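Local coordinates for protein diaminopropionate ammonia-lyase (Escherichia coli, PDB 4D9I) that cleaves both L- and D-2,3-diaminopropionate to pyruvate and ammonia by alpha,beta-elimination, using pyridoxal 5'-phosphate, as a homodimer, at residues F15-T20 with L302-T307; F24-A29 with L241-D246. One frame throughout, in Å; residues are numbered along the deposited sequence.

Both contacts tie the N-terminal chain to the helices of this fold type II PLP-dependent enzyme. Contact 1 holds the loop after strand 8-12 against the end of helix 296-305. Contact 2 sets the start of helix 26-36 on helix 235-248. In sequence, both segments of contact 2 fall between the two of contact 1. Their centres lie about 14 Å apart, and they touch. V245 CG1 meets C305 SG at 3.8 Å and T20 CG2 at 3.7 Å. L241 CD2 packs against A306 N at 3.7 Å. Both lie away from K77, which carries the cofactor, and from D120, the probable proton acceptor for the L-substrate.

Contact 1 of 2, residues F15-T20 with L302-T307; sequences FFNGET and LRNCAT
R303 holds CG anti to its backbone N (chi1 -176°), which puts CG beside F15 CB, and its chain bends further on to bring the guanidinium to F15. F15 has CG beside its own N (chi1 -66°). The site is a helix C-terminus. The loop after strand 8-12 covers the last turn of helix 296-305, just before the chain enters strand 308-312 of the mixed sheet. F15 CB sits over the centre of one face of the guanidinium. F15 CD2 comes 3.5 Å from R303 NH1, with the ring and guanidinium planes 48° apart. R303 NH1 also makes a weak hydrogen bond to G273 O. A water gives hydrogen bonds to F15 O and N304 OD1, at 2.7 Å from the latter, and takes a weak one from R303 NE. An alanine in place of R303 would probably leave the water without its NE donor and open a gap beside the F15 ring. The carbonyl of N304 is gripped twice. N17 N donates to N304 O at 2.9 Å, in the carbonyl plane and on a lone pair. G18 N donates to N304 O at 3.0 Å from above that plane. N304 O also lies over one face of the F16 ring, while C305 O meets the edge of that ring at CE2, 3.5 Å away. N17 OD1 accepts from E19 N at 3.2 Å, forming an Asx turn that curls the loop. N304 ND2 adds a weak bond to E19 O, and C305 SG approaches E19 O to 3.3 Å.

Contact 2 of 2, residues F24-A29 with L241-D246; sequences FSQSQA and LGYLVD
Q26 N and D246 OD2 form the hydrogen bond of this contact, 3.0 Å long and nearly straight at 169°. It joins the N-terminus of helix 26-36 to the flank of helix 235-248, a helix-on-helix contact in the fold type II PLP enzyme. D246 places CG anti to its backbone N (chi1 -169°), and its CB points toward the incoming segment. OD2 takes the N-H on its anti side, 33° out of the carboxylate plane. A carboxylate at the start of a helix is likely to be favoured by the helix dipole. S25 CB also packs against D246 OD2, at 3.4 Å. One turn earlier on helix 235-248, the Y243 ring meets helix 26-36 obliquely. Its CD2 meets A29 CB at 3.4 Å, and its CE2 meets Q26 CG at 3.6 Å. S25 O lies at the ring edge, near its plane. The backbones come close at G242, where F24 O is 3.0 Å from G242 C. A CB at G242 would clash with F24 O, so this approach depends on the missing side chain. In the next shell, S25 is the N-cap of helix 26-36. S25 N and S25 OG both donate to Q28 OE1, so the glutamine side chain folds back over the N-cap residue. Q28 NE2 in turn bonds P22 O, which ties the cap to the preceding loop. F24 sends its ring away from helix 235-248, onto T200, M203 and Q204 of helix 197-206 and I301 of helix 296-305. The Y243 ring reaches A210 and V214 of helix 208-220, and its OH makes a weak hydrogen bond with D211 OD1.

Contact 1 of 2, residues F15-T20 with L302-T307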
ATOM      1  N   PHE B  15      18.572  -1.156  34.053  1.00 51.94           N
ATOM      2  CA  PHE B  15      19.585  -2.164  34.281  1.00 53.04           C
ATOM      3  C   PHE B  15      20.789  -2.012  33.363  1.00 51.72           C
ATOM      4  O   PHE B  15      21.777  -2.728  33.503  1.00 52.50           O
ATOM      5  CB  PHE B  15      18.924  -3.557  34.281  1.00 52.84           C
ATOM      6  CG  PHE B  15      17.990  -3.731  35.451  1.00 55.97           C
ATOM      7  CD1 PHE B  15      16.644  -3.376  35.350  1.00 55.37           C
ATOM      8  CD2 PHE B  15      18.482  -4.124  36.691  1.00 59.26           C
ATOM      9  CE1 PHE B  15      15.800  -3.467  36.453  1.00 57.80           C
ATOM     10  CE2 PHE B  15      17.642  -4.222  37.801  1.00 62.07           C
ATOM     11  CZ  PHE B  15      16.298  -3.891  37.674  1.00 61.11           C
ATOM     12  N   PHE B  16      20.713  -1.023  32.472  1.00 49.85           N
ATOM     13  CA  PHE B  16      21.776  -0.707  31.520  1.00 48.88           C
ATOM     14  C   PHE B  16      23.120  -0.543  32.226  1.00 51.84           C
ATOM     15  O   PHE B  16      23.216   0.187  33.204  1.00 54.24           O
ATOM     16  CB  PHE B  16      21.414   0.576  30.748  1.00 47.71           C
ATOM     17  CG  PHE B  16      22.479   1.045  29.795  1.00 47.25           C
ATOM     18  CD1 PHE B  16      23.569   1.791  30.251  1.00 49.85           C
ATOM     19  CD2 PHE B  16      22.382   0.762  28.439  1.00 44.49           C
ATOM     20  CE1 PHE B  16      24.548   2.217  29.373  1.00 49.69           C
ATOM     21  CE2 PHE B  16      23.358   1.193  27.556  1.00 44.31           C
ATOM     22  CZ  PHE B  16      24.442   1.914  28.024  1.00 46.91           C
ATOM     23  N   ASN B  17      24.144  -1.238  31.735  1.00 51.67           N
ATOM     24  CA  ASN B  17      25.508  -1.045  32.234  1.00 54.82           C
ATOM     25  C   ASN B  17      26.557  -0.916  31.132  1.00 54.27           C
ATOM     26  O   ASN B  17      27.731  -0.651  31.412  1.00 56.70           O
ATOM     27  CB  ASN B  17      25.898  -2.105  33.281  1.00 56.65           C
ATOM     28  CG  ASN B  17      25.954  -3.519  32.719  1.00 54.77           C
ATOM     29  OD1 ASN B  17      25.728  -3.756  31.537  1.00 51.97           O
ATOM     30  ND2 ASN B  17      26.256  -4.472  33.584  1.00 56.49           N
ATOM     31  N   GLY B  18      26.117  -1.095  29.888  1.00 51.31           N
ATOM     32  CA  GLY B  18      26.984  -0.967  28.725  1.00 50.92           C
ATOM     33  C   GLY B  18      28.087  -2.010  28.620  1.00 52.18           C
ATOM     34  O   GLY B  18      29.073  -1.784  27.920  1.00 52.72           O
ATOM     35  N   GLU B  19      27.936  -3.131  29.330  1.00 53.03           N
ATOM     36  CA  GLU B  19      28.849  -4.274  29.197  1.00 54.23           C
ATOM     37  C   GLU B  19      28.549  -4.953  27.866  1.00 51.24           C
ATOM     38  O   GLU B  19      27.474  -5.513  27.677  1.00 49.59           O
ATOM     39  CB  GLU B  19      28.718  -5.254  30.392  1.00 56.32           C
ATOM     40  CG  GLU B  19      29.331  -6.654  30.189  1.00 56.61           C
ATOM     41  CD  GLU B  19      29.469  -7.479  31.474  1.00 59.29           C
ATOM     42  OE1 GLU B  19      29.342  -8.726  31.419  1.00 58.25           O
ATOM     43  OE2 GLU B  19      29.721  -6.891  32.548  1.00 62.93           O
ATOM     44  N   THR B  20      29.483  -4.856  26.925  1.00 51.26           N
ATOM     45  CA  THR B  20      29.337  -5.523  25.629  1.00 48.59           C
ATOM     46  C   THR B  20      29.648  -7.027  25.783  1.00 48.87           C
ATOM     47  O   THR B  20      30.046  -7.488  26.871  1.00 50.17           O
ATOM     48  CB  THR B  20      30.244  -4.884  24.558  1.00 48.66           C
ATOM     49  OG1 THR B  20      31.608  -5.115  24.901  1.00 52.15           O
ATOM     50  CG2 THR B  20      30.027  -3.386  24.475  1.00 49.27           C
ATOM     51  N   LEU B 302      20.533  -7.566  26.161  1.00 37.04           N
ATOM     52  CA  LEU B 302      19.502  -6.531  26.213  1.00 36.13           C
ATOM     53  C   LEU B 302      19.480  -5.816  27.569  1.00 38.09           C
ATOM     54  O   LEU B 302      19.415  -4.588  27.625  1.00 37.59           O
ATOM     55  CB  LEU B 302      18.128  -7.117  25.895  1.00 35.22           C
ATOM     56  CG  LEU B 302      18.009  -7.870  24.567  1.00 33.70           C
ATOM     57  CD1 LEU B 302      16.589  -8.387  24.354  1.00 33.44           C
ATOM     58  CD2 LEU B 302      18.431  -6.983  23.397  1.00 32.18           C
ATOM     59  N   ARG B 303      19.528  -6.592  28.650  1.00 39.94           N
ATOM     60  CA  ARG B 303      19.573  -6.041  29.997  1.00 42.71           C
ATOM     61  C   ARG B 303      20.778  -5.102  30.143  1.00 43.29           C
ATOM     62  O   ARG B 303      20.665  -4.020  30.721  1.00 44.28           O
ATOM     63  CB  ARG B 303      19.660  -7.188  31.018  1.00 45.33           C
ATOM     64  CG  ARG B 303      19.609  -6.773  32.474  1.00 48.79           C
ATOM     65  CD  ARG B 303      20.329  -7.821  33.325  1.00 51.68           C
ATOM     66  NE  ARG B 303      21.109  -7.158  34.363  1.00 54.68           N
ATOM     67  CZ  ARG B 303      20.698  -6.949  35.608  1.00 57.08           C
ATOM     68  NH1 ARG B 303      19.515  -7.385  36.007  1.00 57.96           N
ATOM     69  NH2 ARG B 303      21.485  -6.317  36.460  1.00 59.70           N
ATOM     70  N   ASN B 304      21.923  -5.531  29.612  1.00 42.74           N
ATOM     71  CA  ASN B 304      23.146  -4.733  29.630  1.00 43.52           C
ATOM     72  C   ASN B 304      23.132  -3.492  28.755  1.00 41.85           C
ATOM     73  O   ASN B 304      23.583  -2.430  29.179  1.00 43.08           O
ATOM     74  CB  ASN B 304      24.342  -5.588  29.237  1.00 43.94           C
ATOM     75  CG  ASN B 304      24.744  -6.558  30.325  1.00 46.18           C
ATOM     76  OD1 ASN B 304      24.105  -6.644  31.372  1.00 47.64           O
ATOM     77  ND2 ASN B 304      25.808  -7.304  30.074  1.00 47.11           N
ATOM     78  N   CYS B 305      22.602  -3.627  27.546  1.00 39.18           N
ATOM     79  CA  CYS B 305      22.888  -2.674  26.484  1.00 37.82           C
ATOM     80  C   CYS B 305      21.682  -1.971  25.844  1.00 35.77           C
ATOM     81  O   CYS B 305      21.855  -0.949  25.165  1.00 35.34           O
ATOM     82  CB  CYS B 305      23.727  -3.355  25.401  1.00 37.00           C
ATOM     83  SG  CYS B 305      25.445  -3.588  25.874  1.00 39.99           S
ATOM     84  N   ALA B 306      20.477  -2.510  26.028  1.00 34.85           N
ATOM     85  CA  ALA B 306      19.270  -1.878  25.466  1.00 32.63           C
ATOM     86  C   ALA B 306      18.946  -0.565  26.177  1.00 33.59           C
ATOM     87  O   ALA B 306      19.052  -0.469  27.393  1.00 35.44           O
ATOM     88  CB  ALA B 306      18.083  -2.820  25.547  1.00 32.10           C
ATOM     89  N   THR B 307      18.530   0.448  25.427  1.00 32.13           N
ATOM     90  CA  THR B 307      18.247   1.736  26.048  1.00 33.21           C
ATOM     91  C   THR B 307      16.843   1.727  26.642  1.00 33.46           C
ATOM     92  O   THR B 307      16.640   2.153  27.777  1.00 35.31           O
ATOM     93  CB  THR B 307      18.403   2.910  25.057  1.00 32.22           C
ATOM     94  OG1 THR B 307      19.592   2.715  24.273  1.00 31.72           O
ATOM     95  CG2 THR B 307      18.491   4.247  25.819  1.00 34.24           C
TER
HETATM   96  O   HOH W   1      22.524  -5.363  33.212  1.00 25.60           O

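Contact 2 of 2, residues F24-A29 with L241-D246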
ATOM      1  N   PHE B  24      29.085 -12.135  20.988  1.00 42.06           N
ATOM      2  CA  PHE B  24      28.253 -11.594  19.901  1.00 39.70           C
ATOM      3  C   PHE B  24      28.796 -10.245  19.423  1.00 39.45           C
ATOM      4  O   PHE B  24      28.225  -9.205  19.740  1.00 39.35           O
ATOM      5  CB  PHE B  24      26.757 -11.490  20.318  1.00 38.46           C
ATOM      6  CG  PHE B  24      26.184 -12.784  20.862  1.00 39.01           C
ATOM      7  CD1 PHE B  24      26.015 -13.901  20.034  1.00 37.89           C
ATOM      8  CD2 PHE B  24      25.856 -12.902  22.209  1.00 40.55           C
ATOM      9  CE1 PHE B  24      25.520 -15.098  20.536  1.00 38.49           C
ATOM     10  CE2 PHE B  24      25.373 -14.106  22.728  1.00 41.65           C
ATOM     11  CZ  PHE B  24      25.202 -15.211  21.886  1.00 40.33           C
ATOM     12  N   SER B  25      29.879 -10.278  18.645  1.00 39.74           N
ATOM     13  CA  SER B  25      30.597  -9.068  18.217  1.00 40.72           C
ATOM     14  C   SER B  25      30.938  -9.046  16.725  1.00 40.05           C
ATOM     15  O   SER B  25      30.514  -9.909  15.975  1.00 39.16           O
ATOM     16  CB  SER B  25      31.879  -8.901  19.039  1.00 43.53           C
ATOM     17  OG  SER B  25      32.858  -9.847  18.646  1.00 44.23           O
ATOM     18  N   GLN B  26      31.724  -8.060  16.306  1.00 41.21           N
ATOM     19  CA  GLN B  26      32.139  -7.933  14.904  1.00 41.20           C
ATOM     20  C   GLN B  26      32.827  -9.162  14.274  1.00 41.79           C
ATOM     21  O   GLN B  26      32.543  -9.510  13.126  1.00 40.28           O
ATOM     22  CB  GLN B  26      33.041  -6.720  14.746  1.00 43.20           C
ATOM     23  CG  GLN B  26      32.259  -5.449  14.484  1.00 42.36           C
ATOM     24  CD  GLN B  26      33.138  -4.221  14.494  1.00 44.62           C
ATOM     25  OE1 GLN B  26      33.547  -3.738  15.553  1.00 46.22           O
ATOM     26  NE2 GLN B  26      33.416  -3.694  13.314  1.00 45.13           N
ATOM     27  N   SER B  27      33.736  -9.801  15.014  1.00 43.78           N
ATOM     28  CA  SER B  27      34.532 -10.891  14.443  1.00 44.91           C
ATOM     29  C   SER B  27      33.716 -12.151  14.133  1.00 43.09           C
ATOM     30  O   SER B  27      33.891 -12.741  13.070  1.00 42.84           O
ATOM     31  CB  SER B  27      35.766 -11.205  15.303  1.00 47.95           C
ATOM     32  OG  SER B  27      35.425 -11.311  16.675  1.00 48.49           O
ATOM     33  N   GLN B  28      32.817 -12.544  15.039  1.00 42.27           N
ATOM     34  CA  GLN B  28      31.937 -13.710  14.800  1.00 40.58           C
ATOM     35  C   GLN B  28      30.963 -13.435  13.672  1.00 38.39           C
ATOM     36  O   GLN B  28      30.704 -14.312  12.836  1.00 37.69           O
ATOM     37  CB  GLN B  28      31.169 -14.131  16.056  1.00 40.33           C
ATOM     38  CG  GLN B  28      32.056 -14.634  17.184  1.00 42.92           C
ATOM     39  CD  GLN B  28      32.386 -13.540  18.177  1.00 44.59           C
ATOM     40  OE1 GLN B  28      32.091 -12.352  17.943  1.00 44.46           O
ATOM     41  NE2 GLN B  28      32.975 -13.928  19.304  1.00 46.16           N
ATOM     42  N   ALA B  29      30.432 -12.214  13.641  1.00 37.35           N
ATOM     43  CA  ALA B  29      29.586 -11.790  12.533  1.00 35.27           C
ATOM     44  C   ALA B  29      30.348 -11.833  11.203  1.00 35.75           C
ATOM     45  O   ALA B  29      29.824 -12.332  10.221  1.00 34.56           O
ATOM     46  CB  ALA B  29      29.021 -10.407  12.788  1.00 34.67           C
ATOM     47  N   LEU B 241      21.938  -6.434  18.348  1.00 23.66           N
ATOM     48  CA  LEU B 241      22.361  -5.335  19.228  1.00 25.51           C
ATOM     49  C   LEU B 241      23.785  -5.596  19.707  1.00 26.89           C
ATOM     50  O   LEU B 241      24.586  -4.664  19.870  1.00 28.24           O
ATOM     51  CB  LEU B 241      21.379  -5.099  20.394  1.00 26.00           C
ATOM     52  CG  LEU B 241      21.713  -3.916  21.322  1.00 28.08           C
ATOM     53  CD1 LEU B 241      21.588  -2.547  20.642  1.00 27.71           C
ATOM     54  CD2 LEU B 241      20.915  -3.933  22.620  1.00 29.15           C
ATOM     55  N   GLY B 242      24.122  -6.868  19.886  1.00 27.01           N
ATOM     56  CA  GLY B 242      25.483  -7.226  20.302  1.00 29.19           C
ATOM     57  C   GLY B 242      26.498  -6.748  19.277  1.00 29.38           C
ATOM     58  O   GLY B 242      27.494  -6.113  19.636  1.00 31.15           O
ATOM     59  N   TYR B 243      26.217  -7.023  17.999  1.00 27.93           N
ATOM     60  CA  TYR B 243      27.091  -6.591  16.901  1.00 28.33           C
ATOM     61  C   TYR B 243      27.152  -5.065  16.816  1.00 29.00           C
ATOM     62  O   TYR B 243      28.237  -4.502  16.766  1.00 30.69           O
ATOM     63  CB  TYR B 243      26.650  -7.157  15.551  1.00 27.00           C
ATOM     64  CG  TYR B 243      27.455  -6.610  14.369  1.00 27.93           C
ATOM     65  CD1 TYR B 243      27.077  -5.441  13.701  1.00 27.79           C
ATOM     66  CD2 TYR B 243      28.616  -7.246  13.947  1.00 29.56           C
ATOM     67  CE1 TYR B 243      27.829  -4.939  12.641  1.00 28.78           C
ATOM     68  CE2 TYR B 243      29.361  -6.756  12.881  1.00 30.50           C
ATOM     69  CZ  TYR B 243      28.962  -5.605  12.234  1.00 30.07           C
ATOM     70  OH  TYR B 243      29.730  -5.153  11.182  1.00 31.41           O
ATOM     71  N   LEU B 244      25.985  -4.418  16.785  1.00 27.70           N
ATOM     72  CA  LEU B 244      25.889  -2.969  16.581  1.00 28.73           C
ATOM     73  C   LEU B 244      26.605  -2.184  17.681  1.00 31.25           C
ATOM     74  O   LEU B 244      27.302  -1.195  17.418  1.00 33.07           O
ATOM     75  CB  LEU B 244      24.425  -2.535  16.521  1.00 26.80           C
ATOM     76  CG  LEU B 244      23.628  -2.923  15.271  1.00 25.10           C
ATOM     77  CD1 LEU B 244      22.172  -2.492  15.379  1.00 23.99           C
ATOM     78  CD2 LEU B 244      24.264  -2.355  14.006  1.00 25.24           C
ATOM     79  N   VAL B 245      26.425  -2.658  18.906  1.00 31.86           N
ATOM     80  CA  VAL B 245      26.932  -1.995  20.091  1.00 34.83           C
ATOM     81  C   VAL B 245      28.443  -2.224  20.170  1.00 37.08           C
ATOM     82  O   VAL B 245      29.170  -1.397  20.710  1.00 39.57           O
ATOM     83  CB  VAL B 245      26.106  -2.477  21.308  1.00 34.83           C
ATOM     84  CG1 VAL B 245      26.938  -3.050  22.432  1.00 36.88           C
ATOM     85  CG2 VAL B 245      25.072  -1.445  21.723  1.00 34.35           C
ATOM     86  N   ASP B 246      28.915  -3.314  19.561  1.00 36.47           N
ATOM     87  CA  ASP B 246      30.351  -3.510  19.370  1.00 38.98           C
ATOM     88  C   ASP B 246      30.933  -2.507  18.371  1.00 39.84           C
ATOM     89  O   ASP B 246      32.037  -2.004  18.579  1.00 42.82           O
ATOM     90  CB  ASP B 246      30.677  -4.953  18.941  1.00 38.30           C
ATOM     91  CG  ASP B 246      32.169  -5.262  19.000  1.00 40.95           C
ATOM     92  OD1 ASP B 246      32.815  -4.982  20.034  1.00 43.08           O
ATOM     93  OD2 ASP B 246      32.701  -5.798  18.006  1.00 41.08           O
TER